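Hydroxynitrile lyase (Passiflora edulis, PDB 5Y02) probably acts as a lyase on cyanohydrins such as (R)-mandelonitrile, as a homodimer of subunits with the dimeric alpha/beta-barrel fold. Local coordinates at residues 4-9 and 66-71. Sequence-based numbering, arbitrary orientation.
Sequences PEIVRH and ESTFHS. With MXN ((2R)-hydroxy(phenyl)ethanenitrile), chain M.
The sheet floor of the mandelonitrile pocket begins where strands 7-15 and 63-69 run antiparallel. Val7 and Phe69 form a hydrogen-bonded pair: Val7 N meets Phe69 O at 2.9 Å in a nearly straight bond (179°), and Phe69 N returns one to Val7 O. His9 and Ser67 pair too, through less straight bonds; Arg8 and Thr68 between them are a non-hydrogen-bonded pair. On the face of Val7, Ser67 and Phe69, CG of His9 lies anti to the backbone N (chi1 173°). NE2 of His9 reaches O10 of the ligand at 2.6 Å and ND1 bonds to Asn102, which together probably hold the ring's rotation. Phe69 lies alongside in an offset edge-to-face pair, its edge toward the imidazole face, planes 84° apart. On the other face, with Thr68, the Arg8 chain bends at chi2 and chi3. OG1 of Thr68 (2.8 Å from Arg8 NH1) and OE1 of Glu66 (3.0 Å from Arg8 NH2, a salt bridge) lie near the guanidinium plane; NH2 meets OE1 from above the carboxylate plane. OE2 of this Glu66 meets Arg8 and Tyr103 of the second subunit, whose own Glu66 bridges NE of this Arg8. An alanine here instead of the arginine would lose these bonds and probably weaken the dimer interface. An antiparallel sheet backed by helices on one face and facing the partner subunit with the other marks the dimeric alpha/beta-barrel fold.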
# COMPACT_ATOMS: atom_id res chain seq x y z
N PRO A 4 0.95 -11.72 -18.04
CA PRO A 4 0.97 -10.29 -18.41
C PRO A 4 0.40 -9.32 -17.35
O PRO A 4 1.03 -8.29 -17.07
CB PRO A 4 0.16 -10.24 -19.72
CG PRO A 4 -0.52 -11.57 -19.85
CD PRO A 4 0.31 -12.55 -19.08
N GLU A 5 -0.78 -9.63 -16.79
CA GLU A 5 -1.41 -8.77 -15.78
C GLU A 5 -0.86 -9.10 -14.38
O GLU A 5 -1.44 -9.88 -13.62
CB GLU A 5 -2.95 -8.89 -15.81
CG GLU A 5 -3.61 -8.74 -17.19
CD GLU A 5 -3.36 -7.41 -17.87
OE1 GLU A 5 -3.52 -7.35 -19.11
OE2 GLU A 5 -3.02 -6.42 -17.19
N ILE A 6 0.28 -8.48 -14.07
CA ILE A 6 0.94 -8.56 -12.76
C ILE A 6 0.13 -7.84 -11.65
O ILE A 6 -0.34 -6.71 -11.85
CB ILE A 6 2.37 -7.97 -12.86
CG1 ILE A 6 3.25 -8.94 -13.66
CG2 ILE A 6 2.98 -7.72 -11.49
CD1 ILE A 6 4.46 -8.28 -14.30
N VAL A 7 0.02 -8.49 -10.50
CA VAL A 7 -0.87 -8.07 -9.41
C VAL A 7 -0.05 -7.63 -8.20
O VAL A 7 0.80 -8.40 -7.73
CB VAL A 7 -1.75 -9.24 -8.92
CG1 VAL A 7 -2.56 -8.86 -7.69
CG2 VAL A 7 -2.68 -9.74 -10.03
N ARG A 8 -0.33 -6.43 -7.69
CA ARG A 8 0.25 -5.96 -6.44
C ARG A 8 -0.70 -6.28 -5.30
O ARG A 8 -1.91 -6.08 -5.41
CB ARG A 8 0.50 -4.45 -6.49
CG ARG A 8 1.48 -3.98 -7.55
CD ARG A 8 2.92 -4.29 -7.14
NE ARG A 8 3.42 -3.39 -6.10
CZ ARG A 8 4.39 -3.68 -5.23
NH1 ARG A 8 4.98 -4.89 -5.20
NH2 ARG A 8 4.77 -2.77 -4.34
N HIS A 9 -0.13 -6.74 -4.20
CA HIS A 9 -0.88 -7.14 -3.02
C HIS A 9 -0.30 -6.31 -1.88
O HIS A 9 0.85 -6.52 -1.46
CB HIS A 9 -0.68 -8.64 -2.81
CG HIS A 9 -1.27 -9.18 -1.54
ND1 HIS A 9 -2.62 -9.34 -1.34
CD2 HIS A 9 -0.67 -9.71 -0.44
CE1 HIS A 9 -2.84 -9.88 -0.16
NE2 HIS A 9 -1.67 -10.12 0.41
N GLU A 66 4.14 -5.31 1.16
CA GLU A 66 3.89 -5.31 -0.27
C GLU A 66 4.46 -6.58 -0.88
O GLU A 66 5.53 -7.06 -0.46
CB GLU A 66 4.51 -4.07 -0.93
CG GLU A 66 5.94 -3.78 -0.50
CD GLU A 66 6.56 -2.61 -1.25
OE1 GLU A 66 7.08 -2.85 -2.36
OE2 GLU A 66 6.48 -1.46 -0.76
N SER A 67 3.76 -7.11 -1.86
CA SER A 67 4.27 -8.25 -2.65
C SER A 67 3.64 -8.26 -4.03
O SER A 67 2.68 -7.52 -4.32
CB SER A 67 4.05 -9.56 -1.92
OG SER A 67 2.71 -9.75 -1.52
N THR A 68 4.22 -9.07 -4.90
CA THR A 68 3.83 -9.08 -6.29
C THR A 68 3.55 -10.52 -6.70
O THR A 68 4.29 -11.40 -6.32
CB THR A 68 4.95 -8.49 -7.17
OG1 THR A 68 5.19 -7.13 -6.83
CG2 THR A 68 4.56 -8.55 -8.65
N PHE A 69 2.47 -10.72 -7.46
CA PHE A 69 2.11 -12.00 -8.03
C PHE A 69 2.03 -11.90 -9.55
O PHE A 69 1.62 -10.88 -10.08
CB PHE A 69 0.79 -12.48 -7.45
CG PHE A 69 0.86 -12.72 -5.99
CD1 PHE A 69 0.73 -11.66 -5.09
CD2 PHE A 69 1.11 -14.00 -5.49
CE1 PHE A 69 0.85 -11.88 -3.72
CE2 PHE A 69 1.22 -14.22 -4.13
CZ PHE A 69 1.07 -13.16 -3.24
N HIS A 70 2.42 -12.98 -10.23
CA HIS A 70 2.43 -13.04 -11.70
C HIS A 70 1.02 -12.88 -12.31
O HIS A 70 0.86 -12.31 -13.39
CB HIS A 70 3.09 -14.37 -12.15
CG HIS A 70 3.07 -14.61 -13.62
ND1 HIS A 70 3.79 -13.84 -14.52
CD2 HIS A 70 2.45 -15.56 -14.37
CE1 HIS A 70 3.59 -14.29 -15.74
NE2 HIS A 70 2.79 -15.33 -15.68
N SER A 71 0.01 -13.35 -11.60
CA SER A 71 -1.37 -13.29 -12.06
C SER A 71 -2.31 -13.47 -10.89
O SER A 71 -1.88 -13.91 -9.81
CB SER A 71 -1.61 -14.41 -13.07
OG SER A 71 -1.44 -15.65 -12.43
C1 MXN M . -1.65 -12.90 3.86
C2 MXN M . -2.47 -13.35 4.90
C3 MXN M . -2.65 -14.71 5.13
C4 MXN M . -2.00 -15.63 4.32
C5 MXN M . -1.20 -15.20 3.27
C6 MXN M . -1.02 -13.84 3.04
C7 MXN M . -1.53 -11.44 3.64
C8 MXN M . -2.90 -10.97 3.33
N9 MXN M . -3.98 -10.61 3.08
O10 MXN M . -0.65 -11.16 2.53
O HOH W 1 7.65 -5.00 -3.68
O HOH W 2 2.09 -8.29 0.93